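Local atomic coordinates of glycine oxidase (Bacillus cereus ATCC 14579, PDB entry 7CYX), a protein that probably oxidises glycine with oxygen and water to glyoxylate, ammonium and hydrogen peroxide, using a bound FAD cofactor. Residues A[211-216]-A[223-228]; A[264-269]-A[278-283]; A[331-336]-A[342-347]; A[349-352]-A[357-360]. All coordinates share one frame; numbering follows the deposited sequence.

Interaction 1. Residues A[211-216]-A[223-228]. With FAD (flavin-adenine dinucleotide), chain C.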
# COMPACT_ATOMS: atom_id res chain seq x y z
N TRP A 211 -15.32 -4.63 22.10
CA TRP A 211 -15.46 -5.89 22.88
C TRP A 211 -14.81 -5.77 24.27
O TRP A 211 -14.69 -6.77 25.00
CB TRP A 211 -14.80 -7.04 22.10
CG TRP A 211 -15.48 -7.39 20.81
CD1 TRP A 211 -16.41 -8.37 20.63
CD2 TRP A 211 -15.28 -6.78 19.52
NE1 TRP A 211 -16.82 -8.40 19.32
CE2 TRP A 211 -16.14 -7.45 18.61
CE3 TRP A 211 -14.48 -5.74 19.03
CZ2 TRP A 211 -16.22 -7.10 17.26
CZ3 TRP A 211 -14.55 -5.40 17.70
CH2 TRP A 211 -15.41 -6.07 16.82
N SER A 212 -14.36 -4.56 24.64
CA SER A 212 -13.58 -4.38 25.87
C SER A 212 -14.42 -4.56 27.14
O SER A 212 -13.83 -4.73 28.19
CB SER A 212 -12.89 -3.02 25.89
OG SER A 212 -11.94 -2.92 24.84
N THR A 213 -15.75 -4.49 27.06
CA THR A 213 -16.60 -4.35 28.26
C THR A 213 -16.24 -5.36 29.37
O THR A 213 -16.01 -4.95 30.49
CB THR A 213 -18.09 -4.41 27.90
OG1 THR A 213 -18.37 -3.22 27.15
CG2 THR A 213 -18.99 -4.46 29.11
N LYS A 214 -16.23 -6.67 29.08
CA LYS A 214 -15.97 -7.69 30.12
C LYS A 214 -14.68 -7.40 30.89
O LYS A 214 -14.67 -7.44 32.08
CB LYS A 214 -15.90 -9.11 29.55
CG LYS A 214 -17.03 -10.05 29.98
CD LYS A 214 -17.55 -10.97 28.89
CE LYS A 214 -19.06 -11.18 28.96
NZ LYS A 214 -19.58 -11.88 27.76
N LEU A 215 -13.59 -7.12 30.16
CA LEU A 215 -12.26 -6.87 30.78
C LEU A 215 -12.24 -5.54 31.52
O LEU A 215 -11.47 -5.41 32.45
CB LEU A 215 -11.19 -6.89 29.69
CG LEU A 215 -10.93 -8.26 29.09
CD1 LEU A 215 -9.96 -8.15 27.93
CD2 LEU A 215 -10.41 -9.22 30.13
N LEU A 216 -13.15 -4.63 31.20
CA LEU A 216 -13.21 -3.31 31.86
C LEU A 216 -13.91 -3.42 33.22
O LEU A 216 -13.82 -2.46 33.98
CB LEU A 216 -13.93 -2.33 30.95
CG LEU A 216 -13.14 -1.84 29.75
CD1 LEU A 216 -13.98 -0.90 28.91
CD2 LEU A 216 -11.88 -1.13 30.20
N TRP A 223 -18.20 0.53 33.54
CA TRP A 223 -17.24 0.94 32.49
C TRP A 223 -17.47 0.00 31.32
O TRP A 223 -17.69 -1.17 31.57
CB TRP A 223 -15.81 0.82 33.01
CG TRP A 223 -15.38 1.99 33.82
CD1 TRP A 223 -16.16 2.79 34.58
CD2 TRP A 223 -14.05 2.50 33.95
NE1 TRP A 223 -15.41 3.76 35.17
CE2 TRP A 223 -14.11 3.60 34.81
CE3 TRP A 223 -12.81 2.13 33.41
CZ2 TRP A 223 -12.99 4.34 35.16
CZ3 TRP A 223 -11.71 2.86 33.76
CH2 TRP A 223 -11.79 3.94 34.62
N GLY A 224 -17.44 0.51 30.09
CA GLY A 224 -17.63 -0.40 28.96
C GLY A 224 -17.67 0.29 27.61
O GLY A 224 -17.74 1.51 27.56
N THR A 225 -17.60 -0.51 26.57
CA THR A 225 -17.70 -0.04 25.17
C THR A 225 -18.75 -0.89 24.47
O THR A 225 -18.99 -2.00 24.90
CB THR A 225 -16.35 -0.16 24.45
OG1 THR A 225 -15.97 -1.52 24.47
CG2 THR A 225 -15.27 0.68 25.07
N TYR A 226 -19.36 -0.34 23.44
CA TYR A 226 -20.35 -1.08 22.64
C TYR A 226 -20.16 -0.67 21.18
O TYR A 226 -19.66 0.41 20.93
CB TYR A 226 -21.77 -0.82 23.13
CG TYR A 226 -22.23 0.61 23.10
CD1 TYR A 226 -22.85 1.14 21.99
CD2 TYR A 226 -22.05 1.43 24.19
CE1 TYR A 226 -23.27 2.45 21.97
CE2 TYR A 226 -22.46 2.75 24.19
CZ TYR A 226 -23.08 3.26 23.07
OH TYR A 226 -23.49 4.55 23.06
N PRO A 227 -20.50 -1.54 20.22
CA PRO A 227 -20.36 -1.23 18.80
C PRO A 227 -21.43 -0.31 18.18
O PRO A 227 -22.62 -0.55 18.33
CB PRO A 227 -20.57 -2.60 18.11
CG PRO A 227 -21.52 -3.32 19.06
CD PRO A 227 -21.01 -2.90 20.44
N VAL A 228 -20.97 0.67 17.41
CA VAL A 228 -21.87 1.45 16.60
C VAL A 228 -21.55 1.15 15.14
O VAL A 228 -20.53 1.57 14.62
CB VAL A 228 -21.81 2.94 16.97
CG1 VAL A 228 -22.72 3.78 16.09
CG2 VAL A 228 -22.15 3.15 18.45
PA FAD C . -10.57 -2.23 16.75
O1A FAD C . -9.89 -1.85 15.50
O2A FAD C . -11.95 -2.82 16.63
O5B FAD C . -9.57 -3.17 17.53
C5B FAD C . -10.04 -3.99 18.55
C4B FAD C . -9.36 -5.31 18.32
O4B FAD C . -9.39 -6.03 19.53
C3B FAD C . -10.08 -6.16 17.29
O3B FAD C . -9.13 -6.47 16.25
C2B FAD C . -10.53 -7.41 18.03
O2B FAD C . -10.25 -8.60 17.27
C1B FAD C . -9.64 -7.41 19.23
N9A FAD C . -10.17 -8.06 20.43
C8A FAD C . -11.32 -7.73 21.05
N7A FAD C . -11.50 -8.52 22.13
C5A FAD C . -10.43 -9.32 22.23
C6A FAD C . -10.01 -10.36 23.15
N6A FAD C . -10.83 -10.66 24.18
N1A FAD C . -8.84 -11.01 22.90
C2A FAD C . -8.09 -10.69 21.84
N3A FAD C . -8.42 -9.73 20.94
C4A FAD C . -9.55 -9.02 21.10
N1 FAD C . -11.73 7.26 13.02
C2 FAD C . -11.07 8.39 12.63
O2 FAD C . -10.20 8.81 13.43
N3 FAD C . -11.33 9.03 11.46
C4 FAD C . -12.24 8.52 10.60
O4 FAD C . -12.48 9.04 9.48
C4X FAD C . -13.00 7.31 10.99
N5 FAD C . -13.94 6.78 10.20
C5X FAD C . -14.60 5.66 10.56
C6 FAD C . -15.55 5.13 9.70
C7 FAD C . -16.24 3.99 10.06
C7M FAD C . -17.30 3.41 9.14
C8 FAD C . -15.96 3.32 11.33
C8M FAD C . -16.70 2.06 11.74
C9 FAD C . -15.03 3.85 12.16
C9A FAD C . -14.33 4.99 11.84
N10 FAD C . -13.34 5.50 12.70
C10 FAD C . -12.68 6.68 12.28
C1' FAD C . -13.06 4.97 14.04
C2' FAD C . -11.95 3.98 14.21
O2' FAD C . -12.21 2.87 13.33
C3' FAD C . -11.97 3.53 15.66
O3' FAD C . -12.24 4.62 16.58
C4' FAD C . -10.67 2.75 15.90
O4' FAD C . -10.47 1.78 14.86
C5' FAD C . -10.70 1.96 17.18
O5' FAD C . -9.57 1.11 17.17
P FAD C . -9.45 -0.05 18.26
O1P FAD C . -9.86 0.44 19.60
O2P FAD C . -8.11 -0.70 18.05
O3P FAD C . -10.69 -0.96 17.75
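Thr213 and Thr225 meet where a short, weakly bonded helical turn of the Rossmann-type FAD-binding fold leans on the first residues of strand 225-236, a member of the large mixed sheet. The tight part of this contact is built round a single hydroxyl. With chi1 at -68°, Thr213 holds OG1 beside its own backbone N, and from there it reaches the strand: Thr225 N donates to Thr213 OG1 over 2.9 Å, with a moderately bent N-H...O angle of 146°. The same Thr213 OG1 stands 2.6 Å from Thr225 O, and Gly224, having no side chain, passes close by with its CA against that hydroxyl. Leu216 completes the packing by laying CD1 on Gly224 CA at 3.7 Å. Nearby, Thr225 OG1 and Ser212 OG are both hydrogen-bonded to Gly209 O, so one carbonyl just before the helical turn ties a side chain of each segment.

The looser side lies at Trp223. It offers Leu216 little more than its root, CB to CB at 4.2 Å, while the partly exposed indole runs off to stack with Tyr317 and to touch Leu361 and Leu365 of helix 360-365. At the other end, Trp211 turns from the strand segment toward the cofactor, and Lys35 makes a cation-pi contact with its ring. Trp211 CB approaches FAD N7A to 3.6 Å beside the adenine, and the indole then extends toward the diphosphate, presenting its edge in plane to an oxygen, with Trp211 CZ3 3.8 Å from FAD O2A.

Interaction 2. Residues A[264-269]-A[278-283]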
# COMPACT_ATOMS: atom_id res chain seq x y z
N GLY A 264 -19.37 7.15 2.94
CA GLY A 264 -20.06 6.66 4.12
C GLY A 264 -20.48 7.82 5.03
O GLY A 264 -20.31 8.97 4.67
N ALA A 265 -21.06 7.52 6.20
CA ALA A 265 -21.27 6.18 6.68
C ALA A 265 -22.52 6.16 7.58
O ALA A 265 -22.77 7.13 8.31
CB ALA A 265 -20.03 5.75 7.44
N THR A 266 -23.29 5.07 7.51
CA THR A 266 -24.49 4.93 8.32
C THR A 266 -24.09 4.74 9.78
O THR A 266 -22.94 4.41 10.10
CB THR A 266 -25.35 3.72 7.95
OG1 THR A 266 -24.59 2.52 8.14
CG2 THR A 266 -25.88 3.84 6.55
N MET A 267 -25.09 4.92 10.65
CA MET A 267 -24.94 4.78 12.08
C MET A 267 -26.02 3.81 12.59
O MET A 267 -27.22 4.10 12.50
CB MET A 267 -25.08 6.15 12.75
CG MET A 267 -24.38 6.23 14.10
SD MET A 267 -24.51 7.85 14.92
CE MET A 267 -25.81 7.54 16.13
N LYS A 268 -25.60 2.65 13.11
CA LYS A 268 -26.50 1.64 13.68
C LYS A 268 -25.98 1.16 15.03
O LYS A 268 -25.26 0.18 15.13
CB LYS A 268 -26.67 0.51 12.67
CG LYS A 268 -27.54 0.81 11.45
CD LYS A 268 -27.91 -0.46 10.68
CE LYS A 268 -28.23 -0.26 9.21
NZ LYS A 268 -28.04 -1.51 8.41
N PRO A 269 -26.37 1.80 16.15
CA PRO A 269 -25.82 1.46 17.46
C PRO A 269 -26.27 0.11 18.03
O PRO A 269 -27.33 -0.39 17.68
CB PRO A 269 -26.31 2.62 18.35
CG PRO A 269 -27.54 3.17 17.67
CD PRO A 269 -27.39 2.86 16.20
N PRO A 278 -29.12 -3.49 1.82
CA PRO A 278 -29.33 -2.72 0.61
C PRO A 278 -29.69 -1.25 0.82
O PRO A 278 -29.11 -0.39 0.16
CB PRO A 278 -30.50 -3.51 -0.02
CG PRO A 278 -30.14 -4.94 0.28
CD PRO A 278 -29.68 -4.85 1.72
N GLU A 279 -30.66 -0.99 1.69
CA GLU A 279 -31.21 0.34 1.98
C GLU A 279 -30.06 1.30 2.32
O GLU A 279 -30.09 2.45 1.90
CB GLU A 279 -32.22 0.24 3.12
CG GLU A 279 -32.68 1.56 3.73
CD GLU A 279 -33.89 1.43 4.66
OE1 GLU A 279 -34.96 1.96 4.29
OE2 GLU A 279 -33.78 0.80 5.76
N SER A 280 -29.09 0.83 3.11
CA SER A 280 -27.90 1.59 3.47
C SER A 280 -27.09 1.90 2.21
O SER A 280 -26.67 3.04 2.00
CB SER A 280 -27.07 0.85 4.47
OG SER A 280 -27.72 0.78 5.72
N ILE A 281 -26.89 0.88 1.36
CA ILE A 281 -26.14 1.07 0.12
C ILE A 281 -26.82 2.18 -0.71
O ILE A 281 -26.14 3.05 -1.24
CB ILE A 281 -26.01 -0.22 -0.71
CG1 ILE A 281 -24.88 -1.12 -0.20
CG2 ILE A 281 -25.82 0.10 -2.17
CD1 ILE A 281 -24.76 -2.45 -0.94
N THR A 282 -28.16 2.09 -0.83
CA THR A 282 -28.99 2.98 -1.67
C THR A 282 -29.01 4.39 -1.08
O THR A 282 -28.96 5.38 -1.79
CB THR A 282 -30.46 2.53 -1.71
OG1 THR A 282 -30.53 1.17 -2.10
CG2 THR A 282 -31.29 3.38 -2.65
N SER A 283 -29.20 4.45 0.24
CA SER A 283 -29.24 5.69 0.96
C SER A 283 -27.90 6.43 0.81
O SER A 283 -27.85 7.63 0.52
CB SER A 283 -29.62 5.44 2.39
OG SER A 283 -29.72 6.64 3.11
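Ser280, near the start of helix 278-291, projects into the angle between Thr266 and Lys268 and illustrates how a small buried polar side chain can join a helix to a strand with no direct hydrogen bond between them. Its CB makes the first contact, packing 3.8 Å from the methyl CG2 of Thr266. One bond further out, Ser280 OG lies 3.7 Å from that same methyl. On the Lys268 side the hydroxyl meets the end of a long chain: Lys268 CE is 3.7 Å from Ser280 OG, and Lys268 NZ is 3.5 Å from it.

The polar link is a fourth residue, Glu231 of strand 225-236. Glu231 OE1 is hydrogen-bonded to Ser280 OG and to Thr266 OG1, and it forms a salt bridge with Lys268 NZ, so three side chains converge on one carboxylate oxygen. Torsions share out the work: Thr266, with chi1 at 62°, sets CG2 anti to its carbonyl carbon and thereby gives its methyl to Ser280 while OG1 serves the carboxylate. Lys268 remains extended beyond CG, which carries its ammonium alongside Ser280 OG to Glu231.

The first turn of the helix is braced internally as well, since Pro278 O accepts from Thr282 N at 2.8 Å and from Thr282 OG1 at 3.1 Å, the hydroxyl sitting above the carbonyl plane. Helix 278-291 rests beside strand 260-269, which is flanked in the sheet by strands 225-236 and 251-256, with Ile281 turned to Trp300 and Thr303 of strand 299-311.

Interaction 3. Residues A[331-336]-A[342-347]. With FAD (flavin-adenine dinucleotide), chain C.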
# COMPACT_ATOMS: atom_id res chain seq x y z
N THR A 331 -9.36 2.11 25.26
CA THR A 331 -10.45 1.83 24.30
C THR A 331 -11.62 2.77 24.54
O THR A 331 -11.75 3.31 25.61
CB THR A 331 -11.05 0.42 24.41
OG1 THR A 331 -10.87 0.02 25.76
CG2 THR A 331 -10.41 -0.56 23.46
N GLY A 332 -12.47 2.90 23.52
CA GLY A 332 -13.66 3.72 23.55
C GLY A 332 -13.46 5.02 22.81
O GLY A 332 -14.01 6.03 23.22
N HIS A 333 -12.70 4.97 21.70
CA HIS A 333 -12.32 6.15 20.93
C HIS A 333 -13.41 6.51 19.91
O HIS A 333 -13.33 7.55 19.24
CB HIS A 333 -10.97 5.93 20.24
CG HIS A 333 -9.80 5.85 21.16
ND1 HIS A 333 -9.50 4.71 21.85
CD2 HIS A 333 -8.86 6.77 21.50
CE1 HIS A 333 -8.39 4.90 22.56
NE2 HIS A 333 -7.99 6.17 22.38
N TYR A 334 -14.38 5.61 19.75
CA TYR A 334 -15.58 5.86 18.99
C TYR A 334 -15.20 6.30 17.58
O TYR A 334 -14.72 5.50 16.84
CB TYR A 334 -16.47 6.85 19.74
CG TYR A 334 -17.83 7.06 19.12
CD1 TYR A 334 -18.50 6.00 18.52
CD2 TYR A 334 -18.46 8.28 19.18
CE1 TYR A 334 -19.76 6.16 17.97
CE2 TYR A 334 -19.72 8.46 18.62
CZ TYR A 334 -20.38 7.39 18.03
OH TYR A 334 -21.62 7.53 17.49
N ARG A 335 -15.39 7.58 17.24
CA ARG A 335 -15.30 8.05 15.89
C ARG A 335 -13.92 8.66 15.57
O ARG A 335 -13.72 9.21 14.48
CB ARG A 335 -16.39 9.11 15.66
CG ARG A 335 -17.79 8.57 15.42
CD ARG A 335 -18.82 9.65 15.13
NE ARG A 335 -18.53 10.42 13.92
CZ ARG A 335 -17.99 11.64 13.89
NH1 ARG A 335 -17.74 12.30 15.02
NH2 ARG A 335 -17.68 12.20 12.73
N ASN A 336 -12.96 8.64 16.50
CA ASN A 336 -11.74 9.43 16.34
C ASN A 336 -10.51 8.64 16.79
O ASN A 336 -9.51 9.22 17.18
CB ASN A 336 -11.83 10.74 17.13
CG ASN A 336 -12.93 11.65 16.65
OD1 ASN A 336 -12.80 12.31 15.62
ND2 ASN A 336 -14.04 11.69 17.38
N PRO A 342 -1.86 7.88 17.52
CA PRO A 342 -0.52 8.29 17.93
C PRO A 342 -0.44 8.88 19.35
O PRO A 342 0.34 8.37 20.15
CB PRO A 342 -0.11 9.34 16.88
CG PRO A 342 -0.93 8.96 15.68
CD PRO A 342 -2.26 8.53 16.26
N ILE A 343 -1.28 9.88 19.67
CA ILE A 343 -1.26 10.45 21.04
C ILE A 343 -1.59 9.37 22.08
O ILE A 343 -1.04 9.41 23.19
CB ILE A 343 -2.17 11.69 21.19
CG1 ILE A 343 -1.91 12.40 22.52
CG2 ILE A 343 -3.64 11.33 21.04
CD1 ILE A 343 -0.44 12.64 22.82
N SER A 344 -2.44 8.40 21.72
CA SER A 344 -2.87 7.36 22.68
C SER A 344 -1.71 6.41 23.02
O SER A 344 -1.51 6.04 24.18
CB SER A 344 -4.06 6.59 22.15
OG SER A 344 -5.18 7.45 22.00
N GLY A 345 -0.97 5.99 21.99
CA GLY A 345 0.16 5.10 22.16
C GLY A 345 1.28 5.76 22.95
O GLY A 345 1.85 5.15 23.88
N GLN A 346 1.60 7.00 22.55
CA GLN A 346 2.65 7.77 23.17
C GLN A 346 2.32 7.89 24.67
O GLN A 346 3.15 7.55 25.52
CB GLN A 346 2.78 9.13 22.49
CG GLN A 346 4.11 9.82 22.73
CD GLN A 346 4.32 10.98 21.80
OE1 GLN A 346 3.60 11.98 21.87
NE2 GLN A 346 5.29 10.86 20.90
N TYR A 347 1.08 8.28 24.96
CA TYR A 347 0.63 8.54 26.32
C TYR A 347 0.71 7.27 27.16
O TYR A 347 1.24 7.29 28.28
CB TYR A 347 -0.81 9.04 26.38
CG TYR A 347 -1.36 9.07 27.79
CD1 TYR A 347 -1.04 10.11 28.64
CD2 TYR A 347 -2.14 8.04 28.29
CE1 TYR A 347 -1.51 10.14 29.94
CE2 TYR A 347 -2.63 8.06 29.59
CZ TYR A 347 -2.31 9.12 30.42
OH TYR A 347 -2.76 9.20 31.70
PA FAD C . -10.57 -2.23 16.75
O1A FAD C . -9.89 -1.85 15.50
O2A FAD C . -11.95 -2.82 16.63
O5B FAD C . -9.57 -3.17 17.53
C5B FAD C . -10.04 -3.99 18.55
C4B FAD C . -9.36 -5.31 18.32
O4B FAD C . -9.39 -6.03 19.53
C3B FAD C . -10.08 -6.16 17.29
O3B FAD C . -9.13 -6.47 16.25
C2B FAD C . -10.53 -7.41 18.03
O2B FAD C . -10.25 -8.60 17.27
C1B FAD C . -9.64 -7.41 19.23
N9A FAD C . -10.17 -8.06 20.43
C8A FAD C . -11.32 -7.73 21.05
N7A FAD C . -11.50 -8.52 22.13
C5A FAD C . -10.43 -9.32 22.23
C6A FAD C . -10.01 -10.36 23.15
N6A FAD C . -10.83 -10.66 24.18
N1A FAD C . -8.84 -11.01 22.90
C2A FAD C . -8.09 -10.69 21.84
N3A FAD C . -8.42 -9.73 20.94
C4A FAD C . -9.55 -9.02 21.10
N1 FAD C . -11.73 7.26 13.02
C2 FAD C . -11.07 8.39 12.63
O2 FAD C . -10.20 8.81 13.43
N3 FAD C . -11.33 9.03 11.46
C4 FAD C . -12.24 8.52 10.60
O4 FAD C . -12.48 9.04 9.48
C4X FAD C . -13.00 7.31 10.99
N5 FAD C . -13.94 6.78 10.20
C5X FAD C . -14.60 5.66 10.56
C6 FAD C . -15.55 5.13 9.70
C7 FAD C . -16.24 3.99 10.06
C7M FAD C . -17.30 3.41 9.14
C8 FAD C . -15.96 3.32 11.33
C8M FAD C . -16.70 2.06 11.74
C9 FAD C . -15.03 3.85 12.16
C9A FAD C . -14.33 4.99 11.84
N10 FAD C . -13.34 5.50 12.70
C10 FAD C . -12.68 6.68 12.28
C1' FAD C . -13.06 4.97 14.04
C2' FAD C . -11.95 3.98 14.21
O2' FAD C . -12.21 2.87 13.33
C3' FAD C . -11.97 3.53 15.66
O3' FAD C . -12.24 4.62 16.58
C4' FAD C . -10.67 2.75 15.90
O4' FAD C . -10.47 1.78 14.86
C5' FAD C . -10.70 1.96 17.18
O5' FAD C . -9.57 1.11 17.17
P FAD C . -9.45 -0.05 18.26
O1P FAD C . -9.86 0.44 19.60
O2P FAD C . -8.11 -0.70 18.05
O3P FAD C . -10.69 -0.96 17.75
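His333 and Ser344 make a contact of only 60 Å², yet it links the loop that follows strand 327-331 to the helix that comes after it. Hydrogen bonding carries nearly all of it. His333 NE2 donates to Ser344 OG across 3.1 Å, and the hydroxyl lies 29° out of the imidazole plane, so the bond leaves the ring at a tilt. Ser344, with chi1 at -63°, keeps OG beside its backbone N, from where it is also hydrogen-bonded to Leu340 O, one helical turn back. The buried hydroxyl therefore has two polar partners, which together fix its position.

Backbone bonds shape the loop itself. Asn336 N donates to His333 O at 3.0 Å, closing a type II' turn whose two central residues, Tyr334 and Arg335, bring their carbonyls to the cofactor.

Contacts with FAD form the third group. The ribityl hydroxyl FAD O3' donates to Tyr334 O over a short 2.6 Å, and Arg335 O approaches FAD N1 to 3.1 Å. Asn336 CA lies 3.4 Å from FAD O2 on the pyrimidine ring of the flavin.

Packing makes the last group. Arg335 CG sits 3.6 Å above the centre of the Tyr334 ring, aliphatic chain over aromatic face, while helix 341-352 places Pro342 and Ile343 against helix 61-70.

Taken together, these features describe a flavin-binding loop that accepts a hydrogen bond from the ribityl chain through one backbone oxygen and lies close to the isoalloxazine with the next, with a histidine-serine bond behind it, within the FAD site of this DAO-family oxidoreductase.

Interaction 4. Residues A[349-352]-A[357-360]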
# COMPACT_ATOMS: atom_id res chain seq x y z
N ALA A 349 2.47 4.60 26.73
CA ALA A 349 3.84 4.17 26.99
C ALA A 349 4.50 5.07 28.05
O ALA A 349 5.18 4.56 28.95
CB ALA A 349 4.63 4.12 25.71
N ASP A 350 4.27 6.39 27.97
CA ASP A 350 4.74 7.34 28.99
C ASP A 350 4.22 6.91 30.37
O ASP A 350 5.00 6.80 31.33
CB ASP A 350 4.32 8.78 28.67
CG ASP A 350 5.20 9.52 27.68
OD1 ASP A 350 6.22 8.95 27.21
OD2 ASP A 350 4.86 10.69 27.38
N LEU A 351 2.92 6.61 30.45
CA LEU A 351 2.27 6.22 31.68
C LEU A 351 2.81 4.87 32.19
O LEU A 351 2.93 4.65 33.40
CB LEU A 351 0.76 6.11 31.44
CG LEU A 351 -0.04 5.52 32.59
CD1 LEU A 351 0.11 6.39 33.84
CD2 LEU A 351 -1.51 5.40 32.20
N ILE A 352 3.05 3.94 31.28
CA ILE A 352 3.56 2.64 31.68
C ILE A 352 4.98 2.80 32.25
O ILE A 352 5.35 2.06 33.13
CB ILE A 352 3.49 1.65 30.50
CG1 ILE A 352 2.03 1.24 30.24
CG2 ILE A 352 4.40 0.45 30.74
CD1 ILE A 352 1.79 0.47 28.95
N GLU A 357 1.63 11.09 34.75
CA GLU A 357 0.68 10.75 35.84
C GLU A 357 -0.62 10.21 35.22
O GLU A 357 -0.93 10.47 34.05
CB GLU A 357 0.30 11.95 36.72
CG GLU A 357 1.47 12.63 37.43
CD GLU A 357 2.35 11.76 38.32
OE1 GLU A 357 2.00 10.59 38.57
OE2 GLU A 357 3.40 12.25 38.75
N ASN A 358 -1.38 9.48 36.06
CA ASN A 358 -2.62 8.79 35.67
C ASN A 358 -3.78 9.78 35.57
O ASN A 358 -4.81 9.59 36.20
CB ASN A 358 -2.93 7.68 36.68
CG ASN A 358 -3.85 6.61 36.13
OD1 ASN A 358 -4.12 6.59 34.94
ND2 ASN A 358 -4.30 5.71 36.99
N HIS A 359 -3.62 10.83 34.77
CA HIS A 359 -4.49 12.01 34.83
C HIS A 359 -5.55 12.01 33.72
O HIS A 359 -6.43 12.88 33.68
CB HIS A 359 -3.64 13.30 34.77
CG HIS A 359 -3.04 13.60 33.44
ND1 HIS A 359 -1.76 13.18 33.10
CD2 HIS A 359 -3.51 14.29 32.38
CE1 HIS A 359 -1.48 13.58 31.87
NE2 HIS A 359 -2.55 14.28 31.40
N LEU A 360 -5.46 11.07 32.77
CA LEU A 360 -6.33 11.15 31.60
C LEU A 360 -7.66 10.45 31.91
O LEU A 360 -8.66 10.77 31.30
CB LEU A 360 -5.58 10.57 30.39
CG LEU A 360 -5.49 11.45 29.14
CD1 LEU A 360 -5.34 12.95 29.42
CD2 LEU A 360 -4.33 10.98 28.26
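The carboxamide of Asn358 meets the branched end of Leu351 at its oxygen: Leu351 CD2 lies 4.0 Å from Asn358 OD1, the two side chains crossing at a slant. The amide nitrogen is engaged too, Asn358 ND2 being hydrogen-bonded to Glu320 O, which helps to fix the rotation of the group. A second flat group, the imidazole of His359, turns back on its own segment. His359 ND1 donates to Glu357 O over 3.0 Å; that oxygen is 33° out of the ring plane, and the nitrogen stands well above the carbonyl plane, so the bond is poorly aligned.

The other methyl of Leu351 meets backbone. With CG anti to the backbone N (chi1 172°), the side chain extends from helix 341-352 and sets CD1 against the peptide between the two loop residues, 4.1 Å from Glu357 C. Asn358 is the centre of an inverse gamma turn, closed by a weak bond from His359 N to Glu357 O.

Chemically, then, one leucine provides the whole helix side of the contact by van der Waals touch alone, while the Asn358 amide and Glu357 O make their hydrogen bonds with groups outside segment 349-352.

How the interactions relate
Each of the first three contacts includes a residue that touches FAD, and interaction 4 lies away from it. Interaction 1 serves the adenine and diphosphate, interaction 3 the ribityl chain and flavin, and interaction 2 reaches the flavin through Ala265, whose CB is 4.0 Å from FAD C7M. Interactions 1 and 2 share a sheet, Val228 CG1 packing 3.6 Å from Met267 CG. Interaction 3 touches both: Thr225 CG2 is 3.8 Å from Gly332 CA, and Met267 SD is 3.9 Å from Tyr334 OH. Helix 341-352 carries the chain on to interaction 4, where Tyr347 OH probably hydrogen-bonds Glu357 O at 3.2 Å. The centres of interactions 2 and 4 are about 38 Å apart.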